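Local coordinates for putative branched-chain amino acid aminotransferase IlvE (Streptococcus mutans, PDB 4DQN), which probably transfers the amino group between leucine, isoleucine or valine and 2-oxoglutarate, using pyridoxal 5'-phosphate as cofactor, at residues A[74-79]-A[106-111]; A[81-86]-A[98-103]; A[169-174]-A[298-303]. All coordinates share one frame; numbering follows the deposited sequence.

Contact 1. Residues A[74-79]-A[106-111]; sequences VQLFRP and AAKQVV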
loop_
_atom_site.group_PDB
_atom_site.type_symbol
_atom_site.label_atom_id
_atom_site.label_comp_id
_atom_site.label_asym_id
_atom_site.label_seq_id
_atom_site.Cartn_x
_atom_site.Cartn_y
_atom_site.Cartn_z
ATOM N N VAL A 74 -6.370 -24.426 -25.188
ATOM C CA VAL A 74 -6.469 -23.409 -24.143
ATOM C C VAL A 74 -5.972 -22.077 -24.689
ATOM O O VAL A 74 -5.046 -22.037 -25.500
ATOM C CB VAL A 74 -5.647 -23.819 -22.907
ATOM C CG1 VAL A 74 -5.727 -22.736 -21.813
ATOM C CG2 VAL A 74 -6.164 -25.143 -22.372
ATOM N N GLN A 75 -6.596 -20.984 -24.271
ATOM C CA GLN A 75 -6.192 -19.676 -24.770
ATOM C C GLN A 75 -6.236 -18.599 -23.686
ATOM O O GLN A 75 -6.958 -18.723 -22.696
ATOM C CB GLN A 75 -7.069 -19.275 -25.966
ATOM C CG GLN A 75 -8.554 -19.148 -25.633
ATOM C CD GLN A 75 -9.406 -19.058 -26.884
ATOM O OE1 GLN A 75 -9.046 -19.609 -27.915
ATOM N NE2 GLN A 75 -10.538 -18.362 -26.800
ATOM N N LEU A 76 -5.443 -17.550 -23.882
ATOM C CA LEU A 76 -5.470 -16.372 -23.024
ATOM C C LEU A 76 -6.297 -15.308 -23.717
ATOM O O LEU A 76 -6.477 -15.354 -24.942
ATOM C CB LEU A 76 -4.051 -15.843 -22.807
ATOM C CG LEU A 76 -3.134 -16.759 -22.008
ATOM C CD1 LEU A 76 -1.713 -16.202 -22.011
ATOM C CD2 LEU A 76 -3.652 -16.924 -20.571
ATOM N N PHE A 77 -6.799 -14.356 -22.935
ATOM C CA PHE A 77 -7.658 -13.290 -23.435
ATOM C C PHE A 77 -7.014 -11.929 -23.159
ATOM O O PHE A 77 -6.934 -11.488 -22.002
ATOM C CB PHE A 77 -9.033 -13.390 -22.760
ATOM C CG PHE A 77 -9.965 -12.252 -23.087
ATOM C CD1 PHE A 77 -10.654 -12.221 -24.297
ATOM C CD2 PHE A 77 -10.169 -11.215 -22.173
ATOM C CE1 PHE A 77 -11.520 -11.170 -24.596
ATOM C CE2 PHE A 77 -11.026 -10.165 -22.464
ATOM C CZ PHE A 77 -11.706 -10.140 -23.680
ATOM N N ARG A 78 -6.550 -11.286 -24.229
ATOM C CA ARG A 78 -5.939 -9.961 -24.167
ATOM C C ARG A 78 -4.812 -9.797 -23.123
ATOM O O ARG A 78 -4.777 -8.790 -22.425
ATOM C CB ARG A 78 -7.035 -8.904 -23.933
ATOM C CG ARG A 78 -8.135 -8.901 -25.019
ATOM C CD ARG A 78 -9.313 -7.975 -24.661
ATOM N NE ARG A 78 -9.369 -6.573 -25.136
ATOM C CZ ARG A 78 -8.395 -5.843 -25.677
ATOM N NH1 ARG A 78 -7.194 -6.324 -25.869
ATOM N NH2 ARG A 78 -8.631 -4.590 -26.043
ATOM N N PRO A 79 -3.875 -10.765 -23.032
ATOM C CA PRO A 79 -2.873 -10.609 -21.975
ATOM C C PRO A 79 -1.927 -9.447 -22.260
ATOM O O PRO A 79 -1.276 -8.982 -21.328
ATOM C CB PRO A 79 -2.109 -11.927 -22.025
ATOM C CG PRO A 79 -2.240 -12.382 -23.474
ATOM C CD PRO A 79 -3.636 -11.978 -23.843
ATOM N N ALA A 106 5.664 -15.666 -20.264
ATOM C CA ALA A 106 5.653 -16.245 -18.924
ATOM C C ALA A 106 4.287 -16.821 -18.599
ATOM O O ALA A 106 4.182 -17.912 -18.033
ATOM C CB ALA A 106 6.039 -15.201 -17.900
ATOM N N ALA A 107 3.239 -16.067 -18.911
ATOM C CA ALA A 107 1.871 -16.533 -18.699
ATOM C C ALA A 107 1.628 -17.858 -19.425
ATOM O O ALA A 107 1.091 -18.799 -18.845
ATOM C CB ALA A 107 0.878 -15.482 -19.167
ATOM N N LYS A 108 2.007 -17.924 -20.699
ATOM C CA LYS A 108 1.863 -19.168 -21.452
ATOM C C LYS A 108 2.623 -20.342 -20.835
ATOM O O LYS A 108 2.087 -21.451 -20.759
ATOM C CB LYS A 108 2.303 -18.962 -22.896
ATOM C CG LYS A 108 1.376 -18.054 -23.679
ATOM C CD LYS A 108 1.729 -18.093 -25.164
ATOM C CE LYS A 108 0.758 -17.246 -25.971
ATOM N NZ LYS A 108 1.080 -17.242 -27.437
ATOM N N GLN A 109 3.868 -20.108 -20.405
ATOM C CA GLN A 109 4.645 -21.159 -19.744
ATOM C C GLN A 109 3.920 -21.729 -18.532
ATOM O O GLN A 109 3.961 -22.942 -18.297
ATOM C CB GLN A 109 6.007 -20.633 -19.275
ATOM C CG GLN A 109 7.039 -20.421 -20.370
ATOM C CD GLN A 109 8.397 -20.081 -19.786
ATOM O OE1 GLN A 109 8.936 -20.829 -18.976
ATOM N NE2 GLN A 109 8.942 -18.932 -20.176
ATOM N N VAL A 110 3.283 -20.859 -17.744
ATOM C CA VAL A 110 2.565 -21.320 -16.556
ATOM C C VAL A 110 1.332 -22.143 -16.932
ATOM O O VAL A 110 1.080 -23.195 -16.337
ATOM C CB VAL A 110 2.186 -20.150 -15.625
ATOM C CG1 VAL A 110 1.355 -20.652 -14.436
ATOM C CG2 VAL A 110 3.449 -19.476 -15.117
ATOM N N VAL A 111 0.579 -21.680 -17.927
ATOM C CA VAL A 111 -0.595 -22.416 -18.391
ATOM C C VAL A 111 -0.196 -23.791 -18.910
ATOM O O VAL A 111 -0.761 -24.812 -18.490
ATOM C CB VAL A 111 -1.316 -21.664 -19.507
ATOM C CG1 VAL A 111 -2.481 -22.486 -20.018
ATOM C CG2 VAL A 111 -1.805 -20.303 -18.992
#
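Leu-76 pushes its forked end from strand 74-77 into a shallow hollow on helix 106-111, lined by Ala-107, Lys-108 and Val-111. Leu-76 CD1 drops between the first two, resting 3.9 Å from Ala-107 CB and 4.0 Å from Lys-108 CG. The other branch, Leu-76 CD2, turns to Val-111 and stops 4.2 Å from Val-111 CG2, the two side chains sliding past each other in opposite directions. Ala-107 CB forms one side of the hollow and Lys-108 CG the other.

One turn further along the helix, Val-111 offers a second bump. Val-111 CG1, anti to the backbone N (chi1 177°), meets Val-74 CG1 at 3.7 Å, so Val-111 touches both strand residues, one with each methyl. Lys-108 contributes only aliphatic carbon here; its NZ is hydrogen-bonded to the backbone oxygens of Lys-342 and Asp-345.

Helix and strand run roughly antiparallel, at 147°, with their axes 9.9 Å apart. Strand 74-77 lies between strands 59-68 and 340-342 in the antiparallel sheet. Helix 100-113 packs on the Leu-76 side, while Phe-77 touches helix 316-329.

Contact 2. Residues A[81-86]-A[98-103]; sequences MNAERL and VPTDKF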
loop_
_atom_site.group_PDB
_atom_site.type_symbol
_atom_site.label_atom_id
_atom_site.label_comp_id
_atom_site.label_asym_id
_atom_site.label_seq_id
_atom_site.Cartn_x
_atom_site.Cartn_y
_atom_site.Cartn_z
ATOM N N MET A 81 -2.911 -6.535 -22.793
ATOM C CA MET A 81 -3.501 -5.442 -22.017
ATOM C C MET A 81 -3.076 -5.490 -20.554
ATOM O O MET A 81 -2.760 -4.457 -19.960
ATOM C CB MET A 81 -5.031 -5.466 -22.116
ATOM C CG MET A 81 -5.569 -5.185 -23.513
ATOM S SD MET A 81 -5.241 -3.519 -24.134
ATOM C CE MET A 81 -6.483 -2.623 -23.198
ATOM N N ASN A 82 -3.065 -6.684 -19.966
ATOM C CA ASN A 82 -2.529 -6.835 -18.608
ATOM C C ASN A 82 -1.055 -6.431 -18.499
ATOM O O ASN A 82 -0.633 -5.840 -17.498
ATOM C CB ASN A 82 -2.702 -8.278 -18.133
ATOM C CG ASN A 82 -4.147 -8.706 -18.129
ATOM O OD1 ASN A 82 -4.652 -9.235 -19.124
ATOM N ND2 ASN A 82 -4.833 -8.466 -17.011
ATOM N N ALA A 83 -0.269 -6.774 -19.515
ATOM C CA ALA A 83 1.152 -6.451 -19.499
ATOM C C ALA A 83 1.362 -4.943 -19.526
ATOM O O ALA A 83 2.247 -4.418 -18.845
ATOM C CB ALA A 83 1.863 -7.112 -20.697
ATOM N N GLU A 84 0.565 -4.247 -20.332
ATOM C CA GLU A 84 0.710 -2.804 -20.484
ATOM C C GLU A 84 0.243 -2.097 -19.224
ATOM O O GLU A 84 0.840 -1.104 -18.803
ATOM C CB GLU A 84 -0.038 -2.316 -21.738
ATOM C CG GLU A 84 0.588 -2.870 -23.027
ATOM C CD GLU A 84 -0.132 -2.458 -24.312
ATOM O OE1 GLU A 84 -1.202 -1.803 -24.233
ATOM O OE2 GLU A 84 0.383 -2.802 -25.403
ATOM N N ARG A 85 -0.805 -2.628 -18.601
ATOM C CA ARG A 85 -1.266 -2.068 -17.335
ATOM C C ARG A 85 -0.229 -2.259 -16.224
ATOM O O ARG A 85 -0.002 -1.348 -15.412
ATOM C CB ARG A 85 -2.628 -2.650 -16.931
ATOM C CG ARG A 85 -3.182 -2.016 -15.654
ATOM C CD ARG A 85 -4.617 -2.432 -15.358
ATOM N NE ARG A 85 -4.738 -3.857 -15.043
ATOM C CZ ARG A 85 -5.892 -4.471 -14.766
ATOM N NH1 ARG A 85 -7.030 -3.788 -14.782
ATOM N NH2 ARG A 85 -5.911 -5.773 -14.478
ATOM N N LEU A 86 0.410 -3.431 -16.193
ATOM C CA LEU A 86 1.474 -3.689 -15.221
ATOM C C LEU A 86 2.671 -2.773 -15.468
ATOM O O LEU A 86 3.380 -2.419 -14.528
ATOM C CB LEU A 86 1.937 -5.155 -15.284
ATOM C CG LEU A 86 2.301 -5.945 -14.017
ATOM C CD1 LEU A 86 3.362 -7.014 -14.276
ATOM C CD2 LEU A 86 2.636 -5.093 -12.796
ATOM N N VAL A 98 8.145 -5.048 -16.770
ATOM C CA VAL A 98 8.238 -6.373 -17.374
ATOM C C VAL A 98 7.733 -6.203 -18.799
ATOM O O VAL A 98 6.570 -5.841 -18.992
ATOM C CB VAL A 98 7.330 -7.384 -16.632
ATOM C CG1 VAL A 98 7.283 -8.727 -17.370
ATOM C CG2 VAL A 98 7.817 -7.589 -15.204
ATOM N N PRO A 99 8.606 -6.407 -19.806
ATOM C CA PRO A 99 8.172 -6.207 -21.199
ATOM C C PRO A 99 7.004 -7.110 -21.591
ATOM O O PRO A 99 6.838 -8.197 -21.032
ATOM C CB PRO A 99 9.426 -6.560 -22.017
ATOM C CG PRO A 99 10.595 -6.187 -21.062
ATOM C CD PRO A 99 10.067 -6.607 -19.694
ATOM N N THR A 100 6.199 -6.659 -22.542
ATOM C CA THR A 100 5.007 -7.395 -22.959
ATOM C C THR A 100 5.330 -8.803 -23.453
ATOM O O THR A 100 4.649 -9.763 -23.082
ATOM C CB THR A 100 4.261 -6.607 -24.019
ATOM O OG1 THR A 100 3.878 -5.348 -23.451
ATOM C CG2 THR A 100 3.011 -7.357 -24.494
ATOM N N ASP A 101 6.373 -8.949 -24.266
ATOM C CA ASP A 101 6.706 -10.292 -24.730
ATOM C C ASP A 101 7.145 -11.208 -23.580
ATOM O O ASP A 101 6.780 -12.378 -23.567
ATOM C CB ASP A 101 7.695 -10.293 -25.909
ATOM C CG ASP A 101 9.047 -9.704 -25.554
ATOM O OD1 ASP A 101 9.926 -9.713 -26.443
ATOM O OD2 ASP A 101 9.248 -9.225 -24.413
ATOM N N LYS A 102 7.881 -10.672 -22.603
ATOM C CA LYS A 102 8.283 -11.460 -21.430
ATOM C C LYS A 102 7.048 -11.892 -20.637
ATOM O O LYS A 102 6.916 -13.061 -20.261
ATOM C CB LYS A 102 9.234 -10.647 -20.521
ATOM C CG LYS A 102 9.694 -11.377 -19.250
ATOM C CD LYS A 102 10.586 -10.456 -18.407
ATOM C CE LYS A 102 11.144 -11.162 -17.187
ATOM N NZ LYS A 102 11.976 -12.359 -17.518
ATOM N N PHE A 103 6.148 -10.935 -20.398
ATOM C CA PHE A 103 4.921 -11.163 -19.636
ATOM C C PHE A 103 4.048 -12.258 -20.266
ATOM O O PHE A 103 3.602 -13.198 -19.582
ATOM C CB PHE A 103 4.137 -9.839 -19.555
ATOM C CG PHE A 103 2.856 -9.915 -18.749
ATOM C CD1 PHE A 103 1.688 -10.424 -19.317
ATOM C CD2 PHE A 103 2.814 -9.443 -17.435
ATOM C CE1 PHE A 103 0.500 -10.496 -18.573
ATOM C CE2 PHE A 103 1.632 -9.495 -16.687
ATOM C CZ PHE A 103 0.469 -10.022 -17.261
HETATM O O HOH W 1 4.219 -5.847 -17.571
HETATM O O HOH W 2 2.994 -3.750 -25.465
#
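Phe-103 lays one face of its ring against helix 81-86, with Ala-83 directly above it. The alanine CA sits over the ring centre, 3.8 Å above the plane, and its CB makes a CH-pi contact 3.9 Å from the centroid, 29° off the normal. Ala-83 CB leans toward the root of the ring, 3.6 Å from Phe-103 CG, whereas Asn-82 CB meets the far end at Phe-103 CZ, 3.7 Å away. Leu-86 comes in at the edge instead, Leu-86 CD1 lying near the ring plane and 3.9 Å from Phe-103 CE2. Phe-103 CG stands anti to the backbone N (chi1 -178°), which sets CG out from its own helix on the side of Ala-83.

Thr-100, one turn earlier, packs on the other side of the Ala-83 methyl with OG1, CB and CG2. Its hydroxyl accepts from Gln-87 NE2, and a water links it to Glu-84 OE2. A second water donates to both Ala-83 O and Val-98 O, bridging the two backbones at 2.7 Å from each oxygen. The amide end of Asn-82 heads away to Glu-62.

This is a packing contact between consecutive helices 79-92 and 100-113, closing the short loop that joins them, in the N-terminal domain, built on the antiparallel sheet, of a class-IV aminotransferase. Leu-86 lies about 6 Å, side chain to side chain, from Lys-188, the predicted pyridoxal phosphate attachment point, which carries no cofactor here.

Contact 3. Residues A[169-174]-A[298-303]; sequences NFLIQD and GVQHGD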
loop_
_atom_site.group_PDB
_atom_site.type_symbol
_atom_site.label_atom_id
_atom_site.label_comp_id
_atom_site.label_asym_id
_atom_site.label_seq_id
_atom_site.Cartn_x
_atom_site.Cartn_y
_atom_site.Cartn_z
ATOM N N ASN A 169 -26.297 -6.731 -4.102
ATOM C CA ASN A 169 -26.442 -5.350 -3.663
ATOM C C ASN A 169 -25.125 -4.775 -3.164
ATOM O O ASN A 169 -24.296 -5.500 -2.603
ATOM C CB ASN A 169 -27.518 -5.251 -2.567
ATOM C CG ASN A 169 -28.866 -5.799 -3.016
ATOM O OD1 ASN A 169 -29.334 -5.504 -4.117
ATOM N ND2 ASN A 169 -29.489 -6.614 -2.168
ATOM N N PHE A 170 -24.945 -3.470 -3.358
ATOM C CA PHE A 170 -23.694 -2.805 -3.003
ATOM C C PHE A 170 -23.973 -1.562 -2.191
ATOM O O PHE A 170 -25.072 -1.000 -2.277
ATOM C CB PHE A 170 -22.917 -2.432 -4.261
ATOM C CG PHE A 170 -22.385 -3.622 -4.999
ATOM C CD1 PHE A 170 -21.108 -4.108 -4.731
ATOM C CD2 PHE A 170 -23.174 -4.279 -5.930
ATOM C CE1 PHE A 170 -20.616 -5.217 -5.399
ATOM C CE2 PHE A 170 -22.693 -5.387 -6.606
ATOM C CZ PHE A 170 -21.409 -5.856 -6.343
ATOM N N LEU A 171 -22.976 -1.134 -1.420
ATOM C CA LEU A 171 -23.123 -0.013 -0.485
ATOM C C LEU A 171 -22.190 1.152 -0.838
ATOM O O LEU A 171 -20.982 0.962 -0.994
ATOM C CB LEU A 171 -22.822 -0.488 0.948
ATOM C CG LEU A 171 -22.665 0.594 2.027
ATOM C CD1 LEU A 171 -24.011 1.251 2.304
ATOM C CD2 LEU A 171 -22.062 0.030 3.317
ATOM N N ILE A 172 -22.738 2.356 -0.975
ATOM C CA ILE A 172 -21.888 3.552 -1.035
ATOM C C ILE A 172 -21.649 4.079 0.379
ATOM O O ILE A 172 -22.599 4.477 1.054
ATOM C CB ILE A 172 -22.526 4.653 -1.888
ATOM C CG1 ILE A 172 -22.724 4.149 -3.320
ATOM C CG2 ILE A 172 -21.649 5.899 -1.877
ATOM C CD1 ILE A 172 -23.472 5.118 -4.224
ATOM N N GLN A 173 -20.395 4.068 0.835
ATOM C CA GLN A 173 -20.077 4.460 2.212
ATOM C C GLN A 173 -19.014 5.549 2.183
ATOM O O GLN A 173 -17.824 5.263 2.052
ATOM C CB GLN A 173 -19.608 3.241 3.038
ATOM C CG GLN A 173 -19.389 3.507 4.541
ATOM C CD GLN A 173 -20.682 3.782 5.302
ATOM O OE1 GLN A 173 -21.751 3.303 4.922
ATOM N NE2 GLN A 173 -20.588 4.559 6.381
ATOM N N ASP A 174 -19.455 6.800 2.328
ATOM C CA ASP A 174 -18.631 7.969 1.997
ATOM C C ASP A 174 -17.446 8.282 2.919
ATOM O O ASP A 174 -16.612 9.124 2.575
ATOM C CB ASP A 174 -19.517 9.213 1.841
ATOM C CG ASP A 174 -20.325 9.182 0.569
ATOM O OD1 ASP A 174 -19.699 9.276 -0.505
ATOM O OD2 ASP A 174 -21.571 9.059 0.634
ATOM N N GLY A 298 -29.405 -3.627 -6.343
ATOM C CA GLY A 298 -29.619 -2.320 -5.756
ATOM C C GLY A 298 -28.360 -1.740 -5.141
ATOM O O GLY A 298 -27.425 -2.466 -4.774
ATOM N N VAL A 299 -28.334 -0.418 -5.037
ATOM C CA VAL A 299 -27.242 0.278 -4.377
ATOM C C VAL A 299 -27.818 1.076 -3.201
ATOM O O VAL A 299 -28.788 1.821 -3.372
ATOM C CB VAL A 299 -26.497 1.215 -5.354
ATOM C CG1 VAL A 299 -25.511 2.083 -4.598
ATOM C CG2 VAL A 299 -25.750 0.392 -6.405
ATOM N N GLN A 300 -27.248 0.872 -2.015
ATOM C CA GLN A 300 -27.612 1.623 -0.820
ATOM C C GLN A 300 -26.745 2.877 -0.701
ATOM O O GLN A 300 -25.509 2.808 -0.792
ATOM C CB GLN A 300 -27.408 0.748 0.426
ATOM C CG GLN A 300 -27.873 1.373 1.758
ATOM C CD GLN A 300 -29.378 1.331 1.929
ATOM O OE1 GLN A 300 -30.016 0.341 1.583
ATOM N NE2 GLN A 300 -29.956 2.406 2.472
ATOM N N HIS A 301 -27.388 4.024 -0.512
ATOM C CA HIS A 301 -26.661 5.265 -0.284
ATOM C C HIS A 301 -27.402 6.133 0.732
ATOM O O HIS A 301 -28.455 6.698 0.421
ATOM C CB HIS A 301 -26.499 6.034 -1.592
ATOM C CG HIS A 301 -25.504 7.144 -1.506
ATOM N ND1 HIS A 301 -25.479 8.195 -2.399
ATOM C CD2 HIS A 301 -24.487 7.362 -0.641
ATOM C CE1 HIS A 301 -24.494 9.016 -2.081
ATOM N NE2 HIS A 301 -23.869 8.530 -1.023
ATOM N N GLY A 302 -26.849 6.254 1.937
ATOM C CA GLY A 302 -27.571 6.916 3.017
ATOM C C GLY A 302 -28.841 6.123 3.288
ATOM O O GLY A 302 -28.781 4.885 3.367
ATOM N N ASP A 303 -29.978 6.818 3.382
ATOM C CA ASP A 303 -31.289 6.184 3.586
ATOM C C ASP A 303 -31.769 5.414 2.360
ATOM O O ASP A 303 -32.624 4.529 2.462
ATOM C CB ASP A 303 -32.365 7.249 3.856
ATOM C CG ASP A 303 -32.226 7.907 5.209
ATOM O OD1 ASP A 303 -31.398 7.445 6.012
ATOM O OD2 ASP A 303 -32.969 8.877 5.490
HETATM O O HOH W 3 -24.019 5.532 2.775
#
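The imidazole of His-301 has Ile-172 over one face and Asp-174 at its edge. Ile-172 CD1 lies 3.9 Å above the ring plane, offset toward the rim, in a CH-pi contact, while CG2 of the same isoleucine comes 3.4 Å from the ring carbon CD2. At the edge, His-301 NE2 donates to Asp-174 OD2 in a fairly straight bond of 2.9 Å. The acceptor lies in the ring plane and uses its syn lone pair, although the carboxylate is turned 54° from the ring. Asp-174 OD1 is bonded to His-219 ND1, so the two oxygens hold two histidines; the carboxylate would probably favour positive charge on either ring.

At the other end, the carboxamide of Asn-169 takes the N-H of Gly-298 on OD1, in the carbonyl plane but bent to 136° at the hydrogen. The amide of Gln-300 turns to its own segment instead: its NE2 donates to Gly-302 O, and its CG packs 3.9 Å from Leu-171 CD1.

Between these ends, Phe-170 N to Gly-298 O, Gln-300 N to Phe-170 O and Ile-172 N to Gln-300 O join the backbones. Ile-172 CD1 also reaches Val-299 CG1 (3.7 Å), on the sheet face that carries His-301.

Phe-170 thus bonds to the residues flanking its partner Val-299, and Gln-300 to those flanking Leu-171, the register of parallel strands, here 23° apart. They belong to the mixed sheet, where strand 168-172 sits between 292-301 and 211-214.

Of the segments, strand 74-77 is met first from the N terminus, and it runs straight on into helix 79-92. A short loop then leads into helix 100-113, whose first residues close contact 2 and whose later ones close contact 1. The short loop of contact 2 therefore lies within the longer one of contact 1. The two touch where Pro-79 O meets Phe-103 CE1 at 3.6 Å. Contact 1 ties helix 100-113 to strand 74-77 of the antiparallel sheet, and contact 2 ties the two helices to each other. Contact 3 opens only afterwards and spans more than 120 residues, joining two strands of the mixed sheet. Its centre is about 37 Å from that of contact 1, across the chain's centre.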